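Local coordinates for protein 3-methylornithine synthase (Methanosarcina barkeri, PDB 3T7V) that catalyses the radical isomerization of L-lysine to (3R)-3-methyl-D-ornithine in pyrrolysine biosynthesis, using a [4Fe-4S] cluster and S-adenosyl-L-methionine, at residues R88-T92 with D118-Y122; G107-V111 with P338-F344; T210-I216 with F250-L256. All blocks are in the same frame, centred on the assembly; numbering follows the deposited sequence.

Contact 1. Residues R88-T92 with D118-Y122; sequences RYRLT and DPYYY
A buried, side-on salt bridge between R90 and D118 joins the loop that leads into helix 93-103 to the start of helix 119-123, on the cluster side of this radical SAM TIM-barrel enzyme. D118 lies about 7 Å, side chain to side chain, from the cluster ligand C71. R90 uses two nitrogens, one for each carboxylate oxygen: NE to D118 OD2 at 2.8 Å, almost straight at 175°, and NH2 to D118 OD1 at 2.9 Å. OD2 is met on its syn lone pair, and the guanidinium and carboxylate planes lie 27° apart. The arginine chain runs out extended and bends only at chi3 (-61°), which turns the NE edge onto the acid.

D118 is also the N-cap of its helix. OD1 takes Y120 N from above the carboxylate plane at 2.9 Å, while OD2 has a further partner in S68 OG, so both oxygens are gripped twice and the carboxylate can hardly rotate. Y120 lies alongside the bridge: its CB sits over one face of the guanidinium, 3.5 Å from R90 NE, and its ring is oblique to R90 CD. Y120 CD2 stands over the centre of one face of the Y121 ring. A water links the two segments a second time, donating to L91 O and accepting from Y121 OH, each at 2.7 Å.

Around this pair, R90 touches S68 and L91 touches F67 on strand 58-68, and the Y121 ring packs on M115 of strand 110-115 and on F128 and L131 of helix 126-139.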
loop_
_atom_site.group_PDB
_atom_site.type_symbol
_atom_site.label_atom_id
_atom_site.label_comp_id
_atom_site.label_asym_id
_atom_site.label_seq_id
_atom_site.Cartn_x
_atom_site.Cartn_y
_atom_site.Cartn_z
ATOM N N ARG A 88 -14.791 14.755 -8.297
ATOM C CA ARG A 88 -13.415 14.938 -7.826
ATOM C C ARG A 88 -13.408 16.057 -6.804
ATOM O O ARG A 88 -14.211 16.997 -6.868
ATOM C CB ARG A 88 -12.509 15.386 -8.943
ATOM C CG ARG A 88 -12.333 14.187 -9.912
ATOM C CD ARG A 88 -11.379 14.495 -10.966
ATOM N NE ARG A 88 -11.459 13.593 -12.087
ATOM C CZ ARG A 88 -10.615 12.563 -12.261
ATOM N NH1 ARG A 88 -9.636 12.252 -11.397
ATOM N NH2 ARG A 88 -10.734 11.838 -13.376
ATOM N N TYR A 89 -12.537 15.917 -5.800
ATOM C CA TYR A 89 -12.448 16.920 -4.760
ATOM C C TYR A 89 -11.015 17.276 -4.474
ATOM O O TYR A 89 -10.096 16.469 -4.770
ATOM C CB TYR A 89 -13.188 16.440 -3.476
ATOM C CG TYR A 89 -12.552 15.235 -2.773
ATOM C CD1 TYR A 89 -13.048 13.943 -2.943
ATOM C CD2 TYR A 89 -11.439 15.419 -1.903
ATOM C CE1 TYR A 89 -12.491 12.858 -2.287
ATOM C CE2 TYR A 89 -10.816 14.303 -1.264
ATOM C CZ TYR A 89 -11.385 13.064 -1.435
ATOM O OH TYR A 89 -10.779 12.000 -0.790
ATOM N N ARG A 90 -10.807 18.395 -3.808
ATOM C CA ARG A 90 -9.441 18.844 -3.402
ATOM C C ARG A 90 -9.643 19.500 -2.059
ATOM O O ARG A 90 -10.313 20.540 -1.950
ATOM C CB ARG A 90 -8.892 19.803 -4.433
ATOM C CG ARG A 90 -7.497 20.311 -4.084
ATOM C CD ARG A 90 -6.990 21.322 -5.118
ATOM N NE ARG A 90 -6.877 20.735 -6.494
ATOM C CZ ARG A 90 -7.588 21.056 -7.571
ATOM N NH1 ARG A 90 -8.685 21.900 -7.494
ATOM N NH2 ARG A 90 -7.272 20.563 -8.719
ATOM N N LEU A 91 -9.192 18.853 -0.989
ATOM C CA LEU A 91 -9.449 19.371 0.396
ATOM C C LEU A 91 -8.811 20.752 0.516
ATOM O O LEU A 91 -7.688 21.022 0.055
ATOM C CB LEU A 91 -8.809 18.476 1.435
ATOM C CG LEU A 91 -9.343 17.035 1.446
ATOM C CD1 LEU A 91 -8.644 16.301 2.574
ATOM C CD2 LEU A 91 -10.898 17.001 1.618
ATOM N N THR A 92 -9.577 21.686 1.150
ATOM C CA THR A 92 -8.995 22.958 1.473
ATOM C C THR A 92 -8.086 22.841 2.744
ATOM O O THR A 92 -8.167 21.818 3.437
ATOM C CB THR A 92 -10.107 23.989 1.831
ATOM O OG1 THR A 92 -10.772 23.496 3.003
ATOM C CG2 THR A 92 -11.041 24.176 0.668
ATOM N N ASP A 118 -2.182 15.767 -9.239
ATOM C CA ASP A 118 -3.152 16.896 -9.404
ATOM C C ASP A 118 -2.379 18.064 -10.016
ATOM O O ASP A 118 -1.445 18.571 -9.373
ATOM C CB ASP A 118 -3.666 17.209 -7.993
ATOM C CG ASP A 118 -4.591 18.407 -7.964
ATOM O OD1 ASP A 118 -4.786 19.047 -8.968
ATOM O OD2 ASP A 118 -5.067 18.640 -6.830
ATOM N N PRO A 119 -2.879 18.572 -11.142
ATOM C CA PRO A 119 -2.225 19.734 -11.744
ATOM C C PRO A 119 -2.041 20.918 -10.828
ATOM O O PRO A 119 -1.106 21.666 -10.967
ATOM C CB PRO A 119 -3.207 20.110 -12.893
ATOM C CG PRO A 119 -3.903 18.821 -13.219
ATOM C CD PRO A 119 -4.009 18.036 -11.941
ATOM N N TYR A 120 -2.966 21.145 -9.872
ATOM C CA TYR A 120 -2.821 22.225 -8.902
ATOM C C TYR A 120 -1.515 22.111 -8.095
ATOM O O TYR A 120 -0.784 23.091 -7.896
ATOM C CB TYR A 120 -4.040 22.222 -7.995
ATOM C CG TYR A 120 -3.925 23.255 -6.873
ATOM C CD1 TYR A 120 -4.185 24.608 -7.106
ATOM C CD2 TYR A 120 -3.548 22.865 -5.581
ATOM C CE1 TYR A 120 -4.041 25.582 -6.103
ATOM C CE2 TYR A 120 -3.398 23.783 -4.547
ATOM C CZ TYR A 120 -3.720 25.152 -4.841
ATOM O OH TYR A 120 -3.564 26.042 -3.811
ATOM N N TYR A 121 -1.231 20.893 -7.597
ATOM C CA TYR A 121 -0.011 20.692 -6.818
ATOM C C TYR A 121 1.208 20.554 -7.717
ATOM O O TYR A 121 2.303 20.955 -7.289
ATOM C CB TYR A 121 -0.156 19.462 -5.893
ATOM C CG TYR A 121 -1.109 19.722 -4.758
ATOM C CD1 TYR A 121 -0.690 20.451 -3.644
ATOM C CD2 TYR A 121 -2.457 19.239 -4.757
ATOM C CE1 TYR A 121 -1.525 20.710 -2.590
ATOM C CE2 TYR A 121 -3.328 19.532 -3.727
ATOM C CZ TYR A 121 -2.858 20.230 -2.625
ATOM O OH TYR A 121 -3.669 20.505 -1.517
ATOM N N TYR A 122 1.069 20.024 -8.934
ATOM C CA TYR A 122 2.228 19.920 -9.831
ATOM C C TYR A 122 2.644 21.253 -10.470
ATOM O O TYR A 122 3.831 21.406 -10.792
ATOM C CB TYR A 122 1.917 18.856 -10.899
ATOM C CG TYR A 122 2.225 17.442 -10.383
ATOM C CD1 TYR A 122 1.458 16.823 -9.376
ATOM C CD2 TYR A 122 3.351 16.749 -10.881
ATOM C CE1 TYR A 122 1.801 15.551 -8.873
ATOM C CE2 TYR A 122 3.649 15.491 -10.424
ATOM C CZ TYR A 122 2.851 14.895 -9.392
ATOM O OH TYR A 122 3.227 13.629 -8.973
HETATM O O HOH W 1 -5.982 19.229 -1.130
#

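Contact 2. Residues G107-V111 with P338-F344; sequences GFHMV and PARQADF
H109 plugs the C-terminal segment 338-344, which leads from a short strand into helix 341-345, onto the lead-in to strand 110-115, one of the parallel strands of the TIM-barrel core. The tight part is the imidazole and the F344 ring. H109 NE2 donates to A339 O at 2.7 Å, in the plane of the imidazole but 48° above the carbonyl plane, while ND1 bonds L61 N on strand 58-68, so both nitrogens hold the ring. H109 CB lies over one face of the F344 ring as a CH-pi contact, 4.2 Å from the centroid. With an alanine here, A339 O and L61 N would probably each lose a mate, and a gap open beside Q341 and P338.

The looser rim is at P338, no closer than 4.3 Å to the imidazole, and at R340, which is exposed, its CB pointing away. Q341 is partly exposed but firmly bonded: bent at chi2 (67°), it brings its amide back past the histidine, the two planes 15° apart, and its NE2 meets H109 O on a lone pair at 3.0 Å and also bonds E345. At the buried end M110 SD touches the F344 edge, a Met-aromatic contact 3.7 Å from CZ.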
loop_
_atom_site.group_PDB
_atom_site.type_symbol
_atom_site.label_atom_id
_atom_site.label_comp_id
_atom_site.label_asym_id
_atom_site.label_seq_id
_atom_site.Cartn_x
_atom_site.Cartn_y
_atom_site.Cartn_z
ATOM N N GLY A 107 -4.256 6.771 17.828
ATOM C CA GLY A 107 -3.572 5.492 17.914
ATOM C C GLY A 107 -2.895 5.112 16.628
ATOM O O GLY A 107 -2.331 3.978 16.516
ATOM N N PHE A 108 -2.901 6.010 15.610
ATOM C CA PHE A 108 -2.150 5.699 14.373
ATOM C C PHE A 108 -0.621 5.804 14.535
ATOM O O PHE A 108 -0.084 6.601 15.289
ATOM C CB PHE A 108 -2.551 6.671 13.233
ATOM C CG PHE A 108 -3.970 6.483 12.804
ATOM C CD1 PHE A 108 -4.277 5.382 11.993
ATOM C CD2 PHE A 108 -4.973 7.415 13.175
ATOM C CE1 PHE A 108 -5.562 5.196 11.524
ATOM C CE2 PHE A 108 -6.282 7.211 12.732
ATOM C CZ PHE A 108 -6.568 6.114 11.903
ATOM N N HIS A 109 0.070 4.899 13.832
ATOM C CA HIS A 109 1.537 4.960 13.728
ATOM C C HIS A 109 2.055 5.818 12.613
ATOM O O HIS A 109 3.174 6.335 12.709
ATOM C CB HIS A 109 2.145 3.537 13.546
ATOM C CG HIS A 109 1.783 2.625 14.661
ATOM N ND1 HIS A 109 0.684 1.817 14.593
ATOM C CD2 HIS A 109 2.348 2.431 15.897
ATOM C CE1 HIS A 109 0.540 1.169 15.763
ATOM N NE2 HIS A 109 1.563 1.536 16.559
ATOM N N MET A 110 1.215 6.090 11.607
ATOM C CA MET A 110 1.658 6.808 10.426
ATOM C C MET A 110 0.405 7.316 9.750
ATOM O O MET A 110 -0.713 6.739 9.941
ATOM C CB MET A 110 2.421 5.856 9.498
ATOM C CG MET A 110 2.988 6.619 8.227
ATOM S SD MET A 110 4.402 5.757 7.482
ATOM C CE MET A 110 3.591 4.246 7.038
ATOM N N VAL A 111 0.533 8.394 8.973
ATOM C CA VAL A 111 -0.553 8.869 8.079
ATOM C C VAL A 111 -0.032 8.881 6.657
ATOM O O VAL A 111 1.122 9.279 6.444
ATOM C CB VAL A 111 -1.058 10.251 8.509
ATOM C CG1 VAL A 111 -1.675 10.212 9.868
ATOM C CG2 VAL A 111 0.020 11.320 8.457
ATOM N N PRO A 338 -2.215 -3.302 18.769
ATOM C CA PRO A 338 -1.334 -2.328 18.169
ATOM C C PRO A 338 0.043 -2.313 18.758
ATOM O O PRO A 338 0.206 -2.444 19.991
ATOM C CB PRO A 338 -2.083 -0.997 18.343
ATOM C CG PRO A 338 -3.502 -1.366 18.543
ATOM C CD PRO A 338 -3.449 -2.700 19.294
ATOM N N ALA A 339 1.052 -2.112 17.873
ATOM C CA ALA A 339 2.443 -1.977 18.276
ATOM C C ALA A 339 2.743 -0.677 19.054
ATOM O O ALA A 339 2.006 0.335 18.981
ATOM C CB ALA A 339 3.341 -2.039 17.035
ATOM N N ARG A 340 3.913 -0.674 19.729
ATOM C CA ARG A 340 4.402 0.565 20.347
ATOM C C ARG A 340 4.951 1.481 19.229
ATOM O O ARG A 340 5.488 0.990 18.217
ATOM C CB ARG A 340 5.582 0.281 21.245
ATOM C CG ARG A 340 5.192 -0.390 22.578
ATOM C CD ARG A 340 6.405 -0.306 23.489
ATOM N NE ARG A 340 6.121 -1.066 24.705
ATOM C CZ ARG A 340 6.918 -1.050 25.751
ATOM N NH1 ARG A 340 8.013 -0.276 25.721
ATOM N NH2 ARG A 340 6.584 -1.787 26.810
ATOM N N GLN A 341 4.830 2.777 19.444
ATOM C CA GLN A 341 5.369 3.731 18.485
ATOM C C GLN A 341 6.856 3.582 18.288
ATOM O O GLN A 341 7.321 3.717 17.161
ATOM C CB GLN A 341 5.031 5.147 18.949
ATOM C CG GLN A 341 5.303 6.159 17.745
ATOM C CD GLN A 341 4.346 6.001 16.504
ATOM O OE1 GLN A 341 3.244 5.465 16.659
ATOM N NE2 GLN A 341 4.739 6.468 15.283
ATOM N N ALA A 342 7.626 3.265 19.339
ATOM C CA ALA A 342 9.055 3.194 19.177
ATOM C C ALA A 342 9.450 2.052 18.248
ATOM O O ALA A 342 10.508 2.124 17.543
ATOM C CB ALA A 342 9.737 2.997 20.541
ATOM N N ASP A 343 8.640 0.994 18.240
ATOM C CA ASP A 343 8.901 -0.152 17.347
ATOM C C ASP A 343 8.697 0.204 15.909
ATOM O O ASP A 343 9.430 -0.246 15.073
ATOM C CB ASP A 343 8.112 -1.354 17.765
ATOM C CG ASP A 343 8.647 -1.904 19.128
ATOM O OD1 ASP A 343 9.865 -1.662 19.463
ATOM O OD2 ASP A 343 7.871 -2.538 19.863
ATOM N N PHE A 344 7.704 1.065 15.654
ATOM C CA PHE A 344 7.519 1.594 14.307
ATOM C C PHE A 344 8.675 2.547 13.944
ATOM O O PHE A 344 9.225 2.461 12.833
ATOM C CB PHE A 344 6.165 2.332 14.173
ATOM C CG PHE A 344 5.906 2.684 12.747
ATOM C CD1 PHE A 344 5.923 4.007 12.304
ATOM C CD2 PHE A 344 5.665 1.675 11.774
ATOM C CE1 PHE A 344 5.781 4.350 10.968
ATOM C CE2 PHE A 344 5.462 2.016 10.433
ATOM C CZ PHE A 344 5.546 3.367 10.033
#

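Contact 3. Residues T210-I216 with F250-L256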
loop_
_atom_site.group_PDB
_atom_site.type_symbol
_atom_site.label_atom_id
_atom_site.label_comp_id
_atom_site.label_asym_id
_atom_site.label_seq_id
_atom_site.Cartn_x
_atom_site.Cartn_y
_atom_site.Cartn_z
ATOM N N THR A 210 -2.239 -7.602 -8.528
ATOM C CA THR A 210 -2.550 -8.950 -8.997
ATOM C C THR A 210 -3.951 -8.969 -9.488
ATOM O O THR A 210 -4.721 -8.106 -9.153
ATOM C CB THR A 210 -2.262 -10.044 -7.926
ATOM O OG1 THR A 210 -2.337 -11.319 -8.590
ATOM C CG2 THR A 210 -3.233 -10.050 -6.794
ATOM N N GLY A 211 -4.286 -9.961 -10.311
ATOM C CA GLY A 211 -5.629 -10.020 -10.883
ATOM C C GLY A 211 -5.796 -9.147 -12.084
ATOM O O GLY A 211 -6.921 -8.790 -12.433
ATOM N N VAL A 212 -4.669 -8.748 -12.699
ATOM C CA VAL A 212 -4.713 -7.732 -13.743
ATOM C C VAL A 212 -4.091 -8.313 -15.016
ATOM O O VAL A 212 -3.622 -7.571 -15.881
ATOM C CB VAL A 212 -4.015 -6.401 -13.225
ATOM C CG1 VAL A 212 -2.483 -6.632 -13.173
ATOM C CG2 VAL A 212 -4.577 -5.116 -13.892
ATOM N N GLY A 213 -4.047 -9.643 -15.112
ATOM C CA GLY A 213 -3.568 -10.348 -16.315
ATOM C C GLY A 213 -2.142 -10.841 -16.111
ATOM O O GLY A 213 -1.514 -11.326 -17.072
ATOM N N ASN A 214 -1.607 -10.663 -14.898
ATOM C CA ASN A 214 -0.317 -11.269 -14.554
ATOM C C ASN A 214 -0.466 -12.759 -14.300
ATOM O O ASN A 214 -1.293 -13.207 -13.512
ATOM C CB ASN A 214 0.224 -10.599 -13.264
ATOM C CG ASN A 214 -0.767 -10.642 -12.104
ATOM O OD1 ASN A 214 -1.931 -10.188 -12.257
ATOM N ND2 ASN A 214 -0.361 -11.184 -10.945
ATOM N N ASP A 215 0.299 -13.536 -15.014
ATOM C CA ASP A 215 0.382 -14.976 -14.712
ATOM C C ASP A 215 1.463 -15.289 -13.694
ATOM O O ASP A 215 2.113 -14.358 -13.164
ATOM C CB ASP A 215 0.546 -15.797 -16.058
ATOM C CG ASP A 215 1.935 -15.610 -16.770
ATOM O OD1 ASP A 215 2.776 -14.698 -16.432
ATOM O OD2 ASP A 215 2.258 -16.432 -17.730
ATOM N N ILE A 216 1.751 -16.553 -13.436
ATOM C CA ILE A 216 2.810 -16.871 -12.449
ATOM C C ILE A 216 4.119 -16.267 -12.869
ATOM O O ILE A 216 4.798 -15.698 -12.004
ATOM C CB ILE A 216 2.913 -18.392 -12.230
ATOM C CG1 ILE A 216 1.720 -18.871 -11.467
ATOM C CG2 ILE A 216 4.236 -18.822 -11.587
ATOM C CD1 ILE A 216 1.579 -20.394 -11.380
ATOM N N PHE A 250 -12.859 -6.192 -17.101
ATOM C CA PHE A 250 -11.813 -7.221 -17.045
ATOM C C PHE A 250 -12.123 -8.306 -16.051
ATOM O O PHE A 250 -12.556 -8.045 -14.945
ATOM C CB PHE A 250 -10.478 -6.546 -16.784
ATOM C CG PHE A 250 -9.327 -7.460 -16.844
ATOM C CD1 PHE A 250 -8.836 -7.843 -18.069
ATOM C CD2 PHE A 250 -8.781 -8.012 -15.670
ATOM C CE1 PHE A 250 -7.770 -8.737 -18.144
ATOM C CE2 PHE A 250 -7.702 -8.863 -15.737
ATOM C CZ PHE A 250 -7.219 -9.234 -16.956
ATOM N N ARG A 251 -11.968 -9.562 -16.497
ATOM C CA ARG A 251 -12.096 -10.680 -15.603
ATOM C C ARG A 251 -10.789 -11.434 -15.688
ATOM O O ARG A 251 -10.305 -11.733 -16.785
ATOM C CB ARG A 251 -13.285 -11.551 -16.012
ATOM C CG ARG A 251 -14.602 -10.870 -15.671
ATOM C CD ARG A 251 -15.796 -11.819 -15.613
ATOM N NE ARG A 251 -17.071 -11.159 -15.941
ATOM C CZ ARG A 251 -17.741 -10.311 -15.152
ATOM N NH1 ARG A 251 -17.282 -9.978 -13.950
ATOM N NH2 ARG A 251 -18.887 -9.785 -15.571
ATOM N N ASP A 252 -10.183 -11.665 -14.529
ATOM C CA ASP A 252 -8.945 -12.418 -14.455
ATOM C C ASP A 252 -9.283 -13.910 -14.295
ATOM O O ASP A 252 -10.136 -14.292 -13.490
ATOM C CB ASP A 252 -8.093 -11.890 -13.293
ATOM C CG ASP A 252 -6.681 -12.550 -13.212
ATOM O OD1 ASP A 252 -6.627 -13.554 -12.459
ATOM O OD2 ASP A 252 -5.661 -12.049 -13.854
ATOM N N LYS A 253 -8.608 -14.709 -15.103
ATOM C CA LYS A 253 -8.750 -16.158 -15.111
ATOM C C LYS A 253 -7.546 -16.784 -14.388
ATOM O O LYS A 253 -6.887 -17.677 -14.941
ATOM C CB LYS A 253 -8.890 -16.665 -16.561
ATOM C CG LYS A 253 -7.774 -16.214 -17.504
ATOM C CD LYS A 253 -8.113 -16.490 -18.958
ATOM C CE LYS A 253 -6.852 -16.654 -19.801
ATOM N NZ LYS A 253 -7.160 -17.075 -21.201
ATOM N N SER A 254 -7.274 -16.325 -13.153
ATOM C CA SER A 254 -6.090 -16.800 -12.381
ATOM C C SER A 254 -6.358 -17.208 -10.956
ATOM O O SER A 254 -7.315 -16.744 -10.324
ATOM C CB SER A 254 -4.984 -15.735 -12.366
ATOM O OG SER A 254 -4.041 -15.997 -13.411
ATOM N N ASN A 255 -5.456 -18.045 -10.435
ATOM C CA ASN A 255 -5.447 -18.489 -9.033
ATOM C C ASN A 255 -4.514 -17.603 -8.168
ATOM O O ASN A 255 -4.187 -17.969 -6.983
ATOM C CB ASN A 255 -4.984 -19.982 -8.978
ATOM C CG ASN A 255 -5.793 -20.817 -7.998
ATOM O OD1 ASN A 255 -6.864 -20.402 -7.532
ATOM N ND2 ASN A 255 -5.290 -22.019 -7.685
ATOM N N LEU A 256 -4.068 -16.461 -8.726
ATOM C CA LEU A 256 -3.017 -15.666 -8.064
ATOM C C LEU A 256 -3.590 -14.618 -7.126
ATOM O O LEU A 256 -3.610 -13.354 -7.376
ATOM C CB LEU A 256 -2.013 -15.048 -8.992
ATOM C CG LEU A 256 -1.217 -15.992 -9.820
ATOM C CD1 LEU A 256 -0.709 -15.328 -11.066
ATOM C CD2 LEU A 256 -0.018 -16.480 -9.005
HETATM O O HOH W 2 -3.598 -12.714 -11.803
#
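Polar bonds to backbone atoms hold T210-I216, the end of strand 203-210 and the loop after it, against F250-L256, in a loop that follows the neighbouring strand 233-238. T210 OG1 donates to L256 O at 2.7 Å, the hydroxyl tilted 18° from the carbonyl plane. It also accepts from N214 ND2 at 3.1 Å along a straight line, in the amide plane, so this one hydroxyl links both segments. With CG between its backbone N and carbonyl carbon (chi1 54°), N214 folds back over its own turn; OD1 takes V212 N at 3.1 Å nearly along the C=O axis, and ND2 has a second acceptor in T219 OG1. Across the gap, D252 OD2 accepts from G213 N at 3.2 Å, a bent bond of 140°. A water accepts from G211 N and reaches N214 O and D252 OD2, bridging the gap.

Among the van der Waals contacts, L256 has the largest share. Its CD1 presses against the backbone, 3.3 Å from N214 O, while CD2 makes an apolar contact with I216 CG1 at 3.8 Å, the two side chains crossing at about a right angle. The F250 ring edge faces G211 O, with CE2 3.4 Å away, and CZ lies near G213 N.

At the backbone angles of G211 and G213 a CB would jam against the preceding carbonyl O, and at G213 it would also crowd the F250 ring. The turn sits beside the cofactor site: the V212 side chain is about 8 Å from the bound S-adenosylmethionine and close to F77, which binds it. From here the chain enters helix 216-228, which D215 caps through S218 N, and the opposing segment runs on to helix 258-268; V212 and F250 both lean on F239, just past strand 233-238.

How the contacts relate
Following the chain from the N terminus, contact 1 opens in the loop after strand 58-68, and contact 2 opens at 107-111 before contact 1 has closed at 118-122, so the two cross: strand 110-115 runs from one to helix 119-123 of the other. Contact 3 then opens and closes wholly within the long span that contact 2 bridges, in series after contact 1. Contact 2 closes last, bringing the C-terminal segment back to an early strand. Contact 1 ties the loop after strand 58-68 to the start of helix 119-123, near the cluster; contact 3 joins two loops beyond later strands, across the chain's centre from contact 2, their centres 34 Å apart.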